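Local coordinates for petrobactin-binding protein YclQ (Bacillus subtilis subsp. subtilis str. 168, PDB 3GFV) that binds iron-free and ferric petrobactin and the precursor 3,4-dihydroxybenzoic acid, serving the YclNOPQ ABC transporter that takes up ferric petrobactin, at residues Ile17-Gln22 / Thr28-Asn33; Ile119-Asp124 / Ala136-Lys141; Asn173-Met178 / Ile184-Pro189; Ala203-Asn208 / Ser224-Asp229; Ile56-Pro61 / Ala92-Asp97. All coordinates share one frame; numbering follows the deposited sequence.

Contact 1: residues Ile17-Gln22 / Thr28-Asn33; sequences ITVKHQ and TKVPKN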
# COMPACT_ATOMS: atom_id res chain seq x y z
N ILE A 17 2.08 -5.74 -26.05
CA ILE A 17 2.92 -4.68 -25.53
C ILE A 17 3.98 -5.31 -24.61
O ILE A 17 3.69 -6.26 -23.87
CB ILE A 17 2.09 -3.59 -24.80
CG1 ILE A 17 3.01 -2.59 -24.09
CG2 ILE A 17 1.14 -4.19 -23.80
CD1 ILE A 17 2.40 -1.20 -23.95
N THR A 18 5.21 -4.80 -24.70
CA THR A 18 6.32 -5.28 -23.90
C THR A 18 6.38 -4.53 -22.57
O THR A 18 6.51 -3.31 -22.55
CB THR A 18 7.67 -5.12 -24.65
OG1 THR A 18 7.64 -5.92 -25.84
CG2 THR A 18 8.85 -5.56 -23.80
N VAL A 19 6.26 -5.27 -21.47
CA VAL A 19 6.18 -4.68 -20.14
C VAL A 19 7.43 -5.04 -19.32
O VAL A 19 7.57 -6.16 -18.87
CB VAL A 19 4.91 -5.18 -19.40
CG1 VAL A 19 4.87 -4.67 -17.93
CG2 VAL A 19 3.66 -4.78 -20.16
N LYS A 20 8.34 -4.09 -19.15
CA LYS A 20 9.43 -4.28 -18.20
C LYS A 20 8.89 -4.19 -16.77
O LYS A 20 8.12 -3.28 -16.44
CB LYS A 20 10.55 -3.26 -18.43
CG LYS A 20 11.32 -3.53 -19.73
CD LYS A 20 12.48 -2.55 -19.95
CE LYS A 20 13.37 -3.04 -21.11
NZ LYS A 20 14.10 -1.92 -21.77
N HIS A 21 9.27 -5.14 -15.93
CA HIS A 21 8.86 -5.11 -14.54
C HIS A 21 9.95 -5.74 -13.69
O HIS A 21 10.91 -6.30 -14.22
CB HIS A 21 7.51 -5.83 -14.34
CG HIS A 21 7.55 -7.29 -14.65
ND1 HIS A 21 7.45 -7.80 -15.93
CD2 HIS A 21 7.67 -8.37 -13.83
CE1 HIS A 21 7.51 -9.12 -15.89
NE2 HIS A 21 7.65 -9.48 -14.62
N GLN A 22 9.81 -5.62 -12.37
CA GLN A 22 10.81 -6.10 -11.42
C GLN A 22 11.27 -7.52 -11.65
O GLN A 22 12.45 -7.82 -11.44
CB GLN A 22 10.29 -5.97 -9.99
CG GLN A 22 10.99 -4.90 -9.20
CD GLN A 22 12.46 -5.17 -9.13
OE1 GLN A 22 13.28 -4.32 -9.48
NE2 GLN A 22 12.82 -6.38 -8.69
N THR A 28 8.20 -8.57 -20.40
CA THR A 28 7.24 -9.63 -20.66
C THR A 28 6.18 -9.14 -21.65
O THR A 28 5.59 -8.07 -21.46
CB THR A 28 6.51 -10.00 -19.37
OG1 THR A 28 7.46 -10.47 -18.40
CG2 THR A 28 5.45 -11.05 -19.63
N LYS A 29 5.95 -9.92 -22.71
CA LYS A 29 4.92 -9.60 -23.68
C LYS A 29 3.54 -9.83 -23.10
O LYS A 29 3.23 -10.94 -22.65
CB LYS A 29 5.07 -10.50 -24.92
CG LYS A 29 5.73 -9.84 -26.11
CD LYS A 29 7.13 -9.39 -25.79
CE LYS A 29 7.86 -8.97 -27.05
NZ LYS A 29 9.11 -8.25 -26.70
N VAL A 30 2.71 -8.80 -23.11
CA VAL A 30 1.33 -8.91 -22.63
C VAL A 30 0.37 -8.37 -23.70
O VAL A 30 0.73 -7.49 -24.51
CB VAL A 30 1.09 -8.20 -21.25
CG1 VAL A 30 2.23 -8.54 -20.27
CG2 VAL A 30 0.96 -6.71 -21.43
N PRO A 31 -0.85 -8.91 -23.75
CA PRO A 31 -1.73 -8.39 -24.80
C PRO A 31 -2.18 -6.98 -24.44
O PRO A 31 -2.43 -6.69 -23.26
CB PRO A 31 -2.94 -9.34 -24.78
CG PRO A 31 -2.69 -10.31 -23.63
CD PRO A 31 -1.53 -9.85 -22.84
N LYS A 32 -2.27 -6.11 -25.44
CA LYS A 32 -2.82 -4.79 -25.22
C LYS A 32 -4.31 -4.96 -24.95
O LYS A 32 -4.97 -5.82 -25.55
CB LYS A 32 -2.61 -3.95 -26.48
CG LYS A 32 -3.36 -2.64 -26.48
CD LYS A 32 -2.44 -1.48 -26.16
CE LYS A 32 -2.80 -0.28 -27.02
NZ LYS A 32 -1.60 0.55 -27.31
N ASN A 33 -4.85 -4.16 -24.03
CA ASN A 33 -6.28 -4.20 -23.73
C ASN A 33 -6.75 -5.61 -23.41
O ASN A 33 -7.67 -6.14 -24.06
CB ASN A 33 -7.10 -3.63 -24.89
CG ASN A 33 -6.80 -2.16 -25.15
OD1 ASN A 33 -6.48 -1.77 -26.28
ND2 ASN A 33 -6.91 -1.35 -24.11
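I17 and V30 exchange two backbone hydrogen bonds, I17 N giving to V30 O at 2.7 Å and V30 N to I17 O at 2.8 Å. V19 and T28 make a second such pair: V19 N to T28 O and T28 N to V19 O are each 2.9 Å long. T18 and K29 lie between them as the non-hydrogen-bonded pair of this antiparallel hairpin, whose strands have directions 131° apart, a marked twist.

The apolar contacts gather on one methyl. With V30 CG1 beside the backbone N (chi1 -45°), CG2 falls between that N and the carbonyl carbon and touches I17 CG2 at 3.5 Å, a tight fit, and V19 CG2 at 3.6 Å. Branching at the beta carbon suits these residues, since it places methyls close to the strand. V19 and V30 rest on I119 of strand 118-120 and I142 of helix 128-142, and I17 on K141 of the same helix.

T18 and K29 occupy the opposite face. K29 bends at chi2 (61°) and then runs extended beside T18, its NZ donating to T18 OG1 at 2.9 Å. Within its own strand H21 turns ND1 back to V19 O, a weak bond, while T28, on the face of V19 and V30, has a weak bond from OG1 to Y109 OH.

The chemistry is that of an amphipathic hairpin: one face is mainly aliphatic, with T28 at its end, and packs against the protein body, and a lysine-threonine pair faces outward, where a charged amine can stay hydrated.

Contact 2: residues Ile119-Asp124 / Ala136-Lys141; sequences IYLGVD and AETIGK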
# COMPACT_ATOMS: atom_id res chain seq x y z
N ILE A 119 2.90 -10.10 -14.64
CA ILE A 119 3.77 -8.98 -14.36
C ILE A 119 3.72 -8.68 -12.88
O ILE A 119 2.68 -8.84 -12.24
CB ILE A 119 3.39 -7.73 -15.19
CG1 ILE A 119 1.98 -7.24 -14.82
CG2 ILE A 119 3.53 -8.04 -16.71
CD1 ILE A 119 1.54 -5.94 -15.51
N TYR A 120 4.85 -8.25 -12.35
CA TYR A 120 4.97 -7.81 -10.96
C TYR A 120 4.84 -6.30 -10.86
O TYR A 120 5.61 -5.56 -11.51
CB TYR A 120 6.32 -8.27 -10.45
CG TYR A 120 6.63 -7.88 -9.03
CD1 TYR A 120 6.53 -8.81 -8.01
CD2 TYR A 120 7.07 -6.60 -8.72
CE1 TYR A 120 6.84 -8.47 -6.69
CE2 TYR A 120 7.38 -6.24 -7.40
CZ TYR A 120 7.26 -7.20 -6.40
OH TYR A 120 7.55 -6.88 -5.08
N LEU A 121 3.88 -5.81 -10.07
CA LEU A 121 3.70 -4.36 -9.89
C LEU A 121 3.70 -3.96 -8.40
O LEU A 121 2.80 -3.26 -7.94
CB LEU A 121 2.40 -3.86 -10.51
CG LEU A 121 2.27 -4.03 -12.03
CD1 LEU A 121 0.94 -3.46 -12.54
CD2 LEU A 121 3.46 -3.39 -12.77
N GLY A 122 4.70 -4.38 -7.65
CA GLY A 122 4.79 -3.88 -6.28
C GLY A 122 5.71 -2.69 -6.15
O GLY A 122 6.72 -2.61 -6.84
N VAL A 123 5.39 -1.77 -5.24
CA VAL A 123 6.27 -0.64 -5.00
C VAL A 123 7.59 -1.10 -4.39
O VAL A 123 7.63 -2.08 -3.62
CB VAL A 123 5.63 0.46 -4.11
CG1 VAL A 123 4.47 1.15 -4.86
CG2 VAL A 123 5.17 -0.12 -2.77
N ASP A 124 8.67 -0.42 -4.74
CA ASP A 124 9.96 -0.66 -4.11
C ASP A 124 10.09 0.45 -3.07
O ASP A 124 10.25 1.62 -3.43
CB ASP A 124 11.07 -0.60 -5.16
CG ASP A 124 12.48 -0.59 -4.56
OD1 ASP A 124 12.63 -0.58 -3.31
OD2 ASP A 124 13.44 -0.59 -5.36
N ALA A 136 2.03 2.61 -12.25
CA ALA A 136 0.85 3.27 -12.81
C ALA A 136 0.99 3.44 -14.32
O ALA A 136 0.06 3.16 -15.09
CB ALA A 136 0.64 4.66 -12.12
N GLU A 137 2.14 3.92 -14.76
CA GLU A 137 2.36 4.14 -16.19
C GLU A 137 2.26 2.85 -17.00
O GLU A 137 1.82 2.87 -18.17
CB GLU A 137 3.69 4.83 -16.43
CG GLU A 137 3.69 6.26 -15.92
CD GLU A 137 5.04 6.92 -15.99
OE1 GLU A 137 6.05 6.20 -16.14
OE2 GLU A 137 5.09 8.16 -15.89
N THR A 138 2.68 1.75 -16.39
CA THR A 138 2.60 0.43 -17.05
C THR A 138 1.14 0.07 -17.27
O THR A 138 0.75 -0.39 -18.35
CB THR A 138 3.33 -0.66 -16.22
OG1 THR A 138 4.75 -0.54 -16.43
CG2 THR A 138 2.88 -2.07 -16.61
N ILE A 139 0.32 0.25 -16.24
CA ILE A 139 -1.11 0.01 -16.39
C ILE A 139 -1.71 0.92 -17.48
O ILE A 139 -2.48 0.48 -18.33
CB ILE A 139 -1.84 0.15 -15.04
CG1 ILE A 139 -1.39 -0.98 -14.12
CG2 ILE A 139 -3.34 0.12 -15.24
CD1 ILE A 139 -1.95 -0.92 -12.70
N GLY A 140 -1.32 2.19 -17.46
CA GLY A 140 -1.75 3.10 -18.51
C GLY A 140 -1.44 2.61 -19.91
O GLY A 140 -2.27 2.69 -20.83
N LYS A 141 -0.23 2.09 -20.09
CA LYS A 141 0.20 1.62 -21.42
C LYS A 141 -0.57 0.39 -21.85
O LYS A 141 -0.99 0.29 -23.02
CB LYS A 141 1.70 1.34 -21.43
CG LYS A 141 2.58 2.59 -21.50
CD LYS A 141 4.03 2.25 -21.15
CE LYS A 141 4.94 3.48 -21.23
NZ LYS A 141 4.46 4.62 -20.39
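L121 has the largest share of this contact, and both of its methyls are engaged. CD1 lies over the outer part of I139, 3.8 Å from I139 CG1 and 3.9 Å from I139 CD1. The other methyl, CD2, approaches T138 CG2 at 4.1 Å, so the leucine fork reaches two consecutive residues of helix 128-142.

T138 meets this apolar group with its methyl. With OG1 beside the backbone N (chi1 -78°), CG2 is left anti to that N and is presented to L121, while OG1 turns back along the helix and bonds to S134 O. Threonine thus suits the place: the hydroxyl is satisfied within the helix and the methyl joins the packing. I119 CD1 adds a looser touch on T138 CG2 at 4.2 Å.

I139 leaves its helix without aiming at the strand, but its extended CG1-CD1 arm comes up to L121. No hydrogen bond links the two segments; the fit is wholly of aliphatic groups, as befits a buried place.

The helix packs here against strand 118-120, an edge of the parallel sheet, and the loop just after it. I139 and L121 also meet S44 of helix 42-50, and V19 of strand 16-21 touches both I119 and T138.

Contact 3: residues Asn173-Met178 / Ile184-Pro189; sequences NGLVIM and ISAFGP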
# COMPACT_ATOMS: atom_id res chain seq x y z
N ASN A 173 8.17 16.07 14.66
CA ASN A 173 8.55 14.79 14.06
C ASN A 173 7.46 13.74 14.21
O ASN A 173 6.42 13.99 14.83
CB ASN A 173 9.88 14.29 14.63
CG ASN A 173 9.82 14.04 16.13
OD1 ASN A 173 8.77 13.65 16.65
ND2 ASN A 173 10.94 14.25 16.82
N GLY A 174 7.68 12.58 13.60
CA GLY A 174 6.69 11.52 13.62
C GLY A 174 7.33 10.16 13.77
O GLY A 174 8.45 9.91 13.29
N LEU A 175 6.61 9.26 14.44
CA LEU A 175 7.00 7.86 14.53
C LEU A 175 5.87 7.01 13.95
O LEU A 175 4.71 7.25 14.26
CB LEU A 175 7.26 7.48 15.98
CG LEU A 175 7.52 5.99 16.26
CD1 LEU A 175 8.85 5.55 15.63
CD2 LEU A 175 7.50 5.68 17.80
N VAL A 176 6.22 6.02 13.13
CA VAL A 176 5.23 5.10 12.57
C VAL A 176 5.35 3.73 13.23
O VAL A 176 6.43 3.13 13.22
CB VAL A 176 5.44 4.92 11.05
CG1 VAL A 176 4.35 4.03 10.44
CG2 VAL A 176 5.44 6.30 10.35
N ILE A 177 4.25 3.23 13.78
CA ILE A 177 4.27 1.91 14.44
C ILE A 177 3.14 1.04 13.94
O ILE A 177 2.09 1.55 13.53
CB ILE A 177 4.17 1.96 15.97
CG1 ILE A 177 2.89 2.68 16.43
CG2 ILE A 177 5.46 2.57 16.58
CD1 ILE A 177 2.63 2.60 17.91
N MSE A 178 3.34 -0.27 14.00
CA MSE A 178 2.26 -1.21 13.74
C MSE A 178 2.07 -2.07 14.98
O MSE A 178 3.05 -2.55 15.59
CB MSE A 178 2.55 -2.06 12.49
CG MSE A 178 1.46 -3.07 12.21
SE MSE A 178 1.84 -3.96 10.49
CE MSE A 178 3.22 -5.10 11.15
N ILE A 184 4.53 -4.33 19.26
CA ILE A 184 4.69 -3.12 18.45
C ILE A 184 5.93 -3.24 17.58
O ILE A 184 6.95 -3.75 18.02
CB ILE A 184 4.93 -1.91 19.37
CG1 ILE A 184 3.85 -1.83 20.44
CG2 ILE A 184 4.99 -0.62 18.57
CD1 ILE A 184 4.26 -1.00 21.65
N SER A 185 5.86 -2.77 16.33
CA SER A 185 7.06 -2.66 15.53
C SER A 185 7.13 -1.28 14.90
O SER A 185 6.10 -0.67 14.63
CB SER A 185 7.12 -3.76 14.48
OG SER A 185 5.93 -3.76 13.72
N ALA A 186 8.35 -0.79 14.68
CA ALA A 186 8.58 0.57 14.19
C ALA A 186 9.05 0.56 12.76
O ALA A 186 9.76 -0.35 12.34
CB ALA A 186 9.63 1.28 15.09
N PHE A 187 8.68 1.62 12.04
CA PHE A 187 8.97 1.76 10.63
C PHE A 187 9.53 3.15 10.38
O PHE A 187 8.91 4.16 10.75
CB PHE A 187 7.67 1.59 9.85
CG PHE A 187 7.15 0.19 9.87
CD1 PHE A 187 7.51 -0.71 8.86
CD2 PHE A 187 6.31 -0.25 10.89
CE1 PHE A 187 7.03 -2.01 8.87
CE2 PHE A 187 5.83 -1.55 10.91
CZ PHE A 187 6.18 -2.43 9.90
N GLY A 188 10.70 3.20 9.76
CA GLY A 188 11.33 4.46 9.44
C GLY A 188 11.53 4.59 7.95
O GLY A 188 10.90 3.87 7.15
N PRO A 189 12.40 5.52 7.55
CA PRO A 189 12.68 5.73 6.12
C PRO A 189 13.01 4.42 5.39
O PRO A 189 13.71 3.57 5.93
CB PRO A 189 13.90 6.66 6.14
CG PRO A 189 13.75 7.44 7.42
CD PRO A 189 13.24 6.38 8.41
O HOH W 1 8.97 6.39 12.05
O HOH W 2 3.87 -5.13 14.93
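M178 O is gripped twice: S185 N donates to it at 2.9 Å, and a water bridges it to S185 OG, 2.8 Å from each. The setting is a beta hairpin, strands 173-180 and 183-187, within the mixed sheet of a periplasmic binding protein fold. M178 N returns a bond to S185 O, also 2.9 Å, which closes the hydrogen-bonded pair. S185 OG, held in addition by H214 O, is small and polar enough to join this network.

Further along, F187 N gives to V176 O at 3.0 Å and 150°, a bent bond. The return link is made by another water, which accepts from V176 N and donates to F187 O.

On one face I177 and I184 interlock through their branches, I184 CG2 resting against I177 CB and CG2; beta-branched residues fill such a buried sheet surface well. Helix 220-226 covers this side with I223. On the other face the selenomethionine M178 and F187 meet obliquely. With CG anti to the backbone N (chi1 179°), M178 extends away from its strand and bends at chi3 to bring CE near F187 CZ. The F187 ring also packs edge-to-face with Y193, and its CE2 atom lies 3.7 Å from M178 CB.

Contact 4: residues Ala203-Asn208 / Ser224-Asp229; sequences APADQN and SKTNPD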
# COMPACT_ATOMS: atom_id res chain seq x y z
N ALA A 203 9.29 14.59 9.36
CA ALA A 203 10.61 14.33 9.93
C ALA A 203 10.56 13.07 10.83
O ALA A 203 9.69 12.96 11.68
CB ALA A 203 11.07 15.53 10.75
N PRO A 204 11.50 12.13 10.63
CA PRO A 204 11.48 10.93 11.47
C PRO A 204 11.89 11.29 12.89
O PRO A 204 12.88 12.01 13.08
CB PRO A 204 12.55 10.03 10.84
CG PRO A 204 12.86 10.63 9.51
CD PRO A 204 12.56 12.08 9.61
N ALA A 205 11.15 10.80 13.88
CA ALA A 205 11.55 10.93 15.27
C ALA A 205 12.79 10.08 15.57
O ALA A 205 13.55 10.38 16.50
CB ALA A 205 10.38 10.54 16.21
N ASP A 206 12.98 9.02 14.80
CA ASP A 206 14.15 8.17 14.91
C ASP A 206 14.63 7.80 13.52
O ASP A 206 14.04 6.93 12.88
CB ASP A 206 13.82 6.91 15.72
CG ASP A 206 15.02 6.03 15.96
OD1 ASP A 206 16.10 6.29 15.38
OD2 ASP A 206 14.88 5.05 16.73
N GLN A 207 15.71 8.44 13.07
CA GLN A 207 16.28 8.23 11.73
C GLN A 207 16.85 6.83 11.54
O GLN A 207 17.04 6.39 10.41
CB GLN A 207 17.42 9.23 11.50
CG GLN A 207 16.99 10.67 11.41
CD GLN A 207 16.45 11.02 10.04
OE1 GLN A 207 16.27 10.15 9.19
NE2 GLN A 207 16.19 12.31 9.82
N ASN A 208 17.10 6.15 12.65
CA ASN A 208 17.92 4.94 12.64
C ASN A 208 17.17 3.62 12.72
O ASN A 208 17.78 2.57 12.93
CB ASN A 208 18.98 5.02 13.73
CG ASN A 208 19.88 6.23 13.55
OD1 ASN A 208 20.12 6.98 14.50
ND2 ASN A 208 20.36 6.43 12.33
N SER A 224 8.35 6.00 24.51
CA SER A 224 8.63 7.02 25.52
C SER A 224 9.99 7.65 25.26
O SER A 224 10.15 8.89 25.28
CB SER A 224 8.58 6.37 26.90
OG SER A 224 9.01 7.28 27.90
N LYS A 225 11.00 6.84 25.03
CA LYS A 225 12.31 7.46 24.84
C LYS A 225 12.42 8.24 23.53
O LYS A 225 13.17 9.19 23.43
CB LYS A 225 13.46 6.46 25.01
CG LYS A 225 13.87 5.73 23.80
CD LYS A 225 15.31 5.26 23.95
CE LYS A 225 15.70 4.32 22.84
NZ LYS A 225 17.11 3.84 22.99
N THR A 226 11.65 7.82 22.52
CA THR A 226 11.63 8.52 21.25
C THR A 226 10.84 9.81 21.32
O THR A 226 11.19 10.79 20.66
CB THR A 226 11.05 7.60 20.17
OG1 THR A 226 11.88 6.44 20.09
CG2 THR A 226 10.98 8.31 18.82
N ASN A 227 9.80 9.83 22.16
CA ASN A 227 8.94 11.02 22.32
C ASN A 227 8.50 11.71 21.01
O ASN A 227 8.72 12.91 20.79
CB ASN A 227 9.60 12.04 23.27
CG ASN A 227 8.65 13.16 23.67
OD1 ASN A 227 7.44 12.94 23.73
ND2 ASN A 227 9.19 14.37 23.96
N PRO A 228 7.84 10.96 20.12
CA PRO A 228 7.43 11.57 18.85
C PRO A 228 6.33 12.61 19.05
O PRO A 228 5.47 12.45 19.92
CB PRO A 228 6.85 10.38 18.07
CG PRO A 228 6.27 9.49 19.20
CD PRO A 228 7.36 9.58 20.28
N ASP A 229 6.34 13.66 18.24
CA ASP A 229 5.28 14.67 18.27
C ASP A 229 3.99 14.13 17.64
O ASP A 229 2.90 14.46 18.08
CB ASP A 229 5.74 15.90 17.49
CG ASP A 229 6.99 16.51 18.09
OD1 ASP A 229 7.00 16.68 19.32
OD2 ASP A 229 7.95 16.77 17.33
O HOH W 3 14.53 6.85 19.67
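A205 CB presses against T226 CG2 at 3.5 Å, closer than carbon atoms usually pack, and on its flank meets P228 CB at 4.0 Å. One alanine methyl is thus set against the last turn of helix 220-226 and the proline two residues after it; the small methyl of alanine suits this close approach, with A205 CA and P228 CA 5.5 Å apart. T226 keeps OG1 beside the backbone N (chi1 -60°), which leaves CG2 anti to it and facing A205, and OG1 bonds to Y222 O of its own helix.

The polar ends are joined at one remove. A water donates to T226 OG1 at 2.7 Å and extends a weak bond of 3.5 Å to D206 OD2, whose stronger partner is Y222 OH. Y222 therefore serves both sides, its carbonyl holding T226 and its hydroxyl holding D206. The second carboxylate oxygen, D206 OD1, accepts from N208 N at 2.9 Å, met from above the carboxylate plane, and so closes an Asx turn. Aspartate fits well here, its short side chain reaching back to the chain two residues on.

N227 leaves the helix with positive phi (45°), and asparagine tolerates that conformation readily. The chain then passes through P228 and D229 into strand 230-235. The arrangement is a helix-to-strand turn of an alpha/beta lobe, packed against an Asx turn that follows the short strand 203-204.

Contact 5: residues Ile56-Pro61 / Ala92-Asp97; sequences IVAGLP and AELDPD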
# COMPACT_ATOMS: atom_id res chain seq x y z
N ILE A 56 -12.78 -5.53 -16.74
CA ILE A 56 -11.79 -6.48 -17.25
C ILE A 56 -11.06 -7.24 -16.14
O ILE A 56 -10.12 -8.00 -16.38
CB ILE A 56 -10.84 -5.84 -18.30
CG1 ILE A 56 -10.15 -4.59 -17.74
CG2 ILE A 56 -11.62 -5.48 -19.57
CD1 ILE A 56 -9.13 -4.90 -16.61
N VAL A 57 -11.51 -7.03 -14.91
CA VAL A 57 -10.97 -7.80 -13.78
C VAL A 57 -11.70 -9.13 -13.70
O VAL A 57 -12.89 -9.16 -13.40
CB VAL A 57 -11.17 -7.08 -12.45
CG1 VAL A 57 -10.55 -7.88 -11.31
CG2 VAL A 57 -10.54 -5.69 -12.51
N ALA A 58 -10.99 -10.23 -13.96
CA ALA A 58 -11.63 -11.55 -13.90
C ALA A 58 -11.74 -12.11 -12.49
O ALA A 58 -12.65 -12.89 -12.18
CB ALA A 58 -10.89 -12.54 -14.80
N GLY A 59 -10.79 -11.74 -11.63
CA GLY A 59 -10.69 -12.36 -10.32
C GLY A 59 -9.65 -11.69 -9.45
O GLY A 59 -8.72 -11.03 -9.94
N LEU A 60 -9.81 -11.87 -8.14
CA LEU A 60 -8.92 -11.28 -7.15
C LEU A 60 -9.11 -12.10 -5.87
O LEU A 60 -10.12 -12.79 -5.70
CB LEU A 60 -9.31 -9.83 -6.88
CG LEU A 60 -10.77 -9.61 -6.45
CD1 LEU A 60 -10.81 -8.76 -5.18
CD2 LEU A 60 -11.55 -8.93 -7.59
N PRO A 61 -8.13 -12.04 -4.95
CA PRO A 61 -8.28 -12.79 -3.70
C PRO A 61 -9.20 -12.03 -2.73
O PRO A 61 -8.88 -10.93 -2.32
CB PRO A 61 -6.85 -12.87 -3.17
CG PRO A 61 -6.17 -11.59 -3.79
CD PRO A 61 -6.75 -11.56 -5.17
N ALA A 92 -6.28 -20.67 -13.06
CA ALA A 92 -6.17 -21.35 -14.34
C ALA A 92 -7.54 -21.53 -14.99
O ALA A 92 -7.69 -21.35 -16.19
CB ALA A 92 -5.48 -22.70 -14.18
N GLU A 93 -8.55 -21.84 -14.17
CA GLU A 93 -9.91 -22.05 -14.67
C GLU A 93 -10.48 -20.82 -15.39
O GLU A 93 -11.28 -20.94 -16.32
CB GLU A 93 -10.82 -22.47 -13.52
CG GLU A 93 -12.30 -22.57 -13.85
CD GLU A 93 -13.13 -22.93 -12.62
OE1 GLU A 93 -12.57 -23.56 -11.69
OE2 GLU A 93 -14.33 -22.58 -12.58
N LEU A 94 -10.05 -19.64 -14.96
CA LEU A 94 -10.54 -18.39 -15.52
C LEU A 94 -9.95 -18.10 -16.91
O LEU A 94 -10.42 -17.21 -17.61
CB LEU A 94 -10.21 -17.22 -14.58
CG LEU A 94 -10.86 -17.29 -13.20
CD1 LEU A 94 -10.29 -16.21 -12.29
CD2 LEU A 94 -12.36 -17.13 -13.30
N ASP A 95 -8.92 -18.85 -17.30
CA ASP A 95 -8.26 -18.62 -18.58
C ASP A 95 -7.88 -17.15 -18.75
O ASP A 95 -8.22 -16.50 -19.76
CB ASP A 95 -9.15 -19.07 -19.74
CG ASP A 95 -8.39 -19.16 -21.05
OD1 ASP A 95 -7.15 -19.34 -21.01
OD2 ASP A 95 -9.03 -19.05 -22.12
N PRO A 96 -7.18 -16.60 -17.76
CA PRO A 96 -6.89 -15.17 -17.81
C PRO A 96 -5.90 -14.80 -18.91
O PRO A 96 -5.12 -15.63 -19.36
CB PRO A 96 -6.28 -14.89 -16.44
CG PRO A 96 -5.66 -16.20 -16.04
CD PRO A 96 -6.53 -17.28 -16.62
N ASP A 97 -5.93 -13.55 -19.36
CA ASP A 97 -4.97 -13.15 -20.38
C ASP A 97 -3.84 -12.29 -19.81
O ASP A 97 -2.88 -11.98 -20.51
CB ASP A 97 -5.65 -12.50 -21.61
CG ASP A 97 -6.64 -11.39 -21.24
OD1 ASP A 97 -6.68 -10.93 -20.08
OD2 ASP A 97 -7.39 -10.95 -22.13
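The nearest CA atoms of the two segments, A58 CA and L94 CA, are 7.1 Å apart, with no hydrogen bond across; strand 57-60 meets the loop that leaves helix 88-93.

One side chain spans the gap. L94 points toward the strand, and its CD1 methyl settles 4.1 Å from A58 O, 4.3 Å from G59 CA and, more loosely, 4.5 Å from A58 CB. With CG anti to its carbonyl carbon (chi1 -62°) and chi2 extended, the leucine reaches out to its full length, so the methyl lies upon the backbone between two small residues. Their smallness suits the place: alanine offers a single methyl beside the leucine, and glycine, having no side chain, leaves its CA surface for CD1 to rest on. The contact is plain dispersion packing.

The turn that carries L94 is held from within. D95 N bonds to A92 O at 3.0 Å, and D95 itself takes a positive phi (50°) to end the helical run. P96 then directs the chain toward strand 98-101, and D97 anchors the turn by accepting from the backbone N of K35 and K36.

L94 also touches V80 and V38, and P96 touches V38. Strand 57-60 lies between strands 78-79 and 37-39 of the parallel sheet, and the loop after helix 88-93 lies against 57-60, 37-39 and V80, just after strand 78-79, before entering 98-101.

The contacts fall into two groups on opposite sides of the chain's centre, as expected for a two-lobed periplasmic binding protein. In one lobe, contacts 1 and 2 have centres 10 Å apart and touch where V19 CG1 meets T138 CG2 at 3.5 Å; contact 5 adjoins contact 1 through P31 CD and D97 O, 3.4 Å apart. Contacts 2 and 5 reach the same parallel sheet. In the other lobe, contacts 3 and 4 have centres 8 Å apart and are joined by N173 N to D229 OD2, 2.8 Å. Contacts 2 and 3 come within about 10 Å, nearest atoms, across the divide. In this family the ligand cleft lies between the lobes.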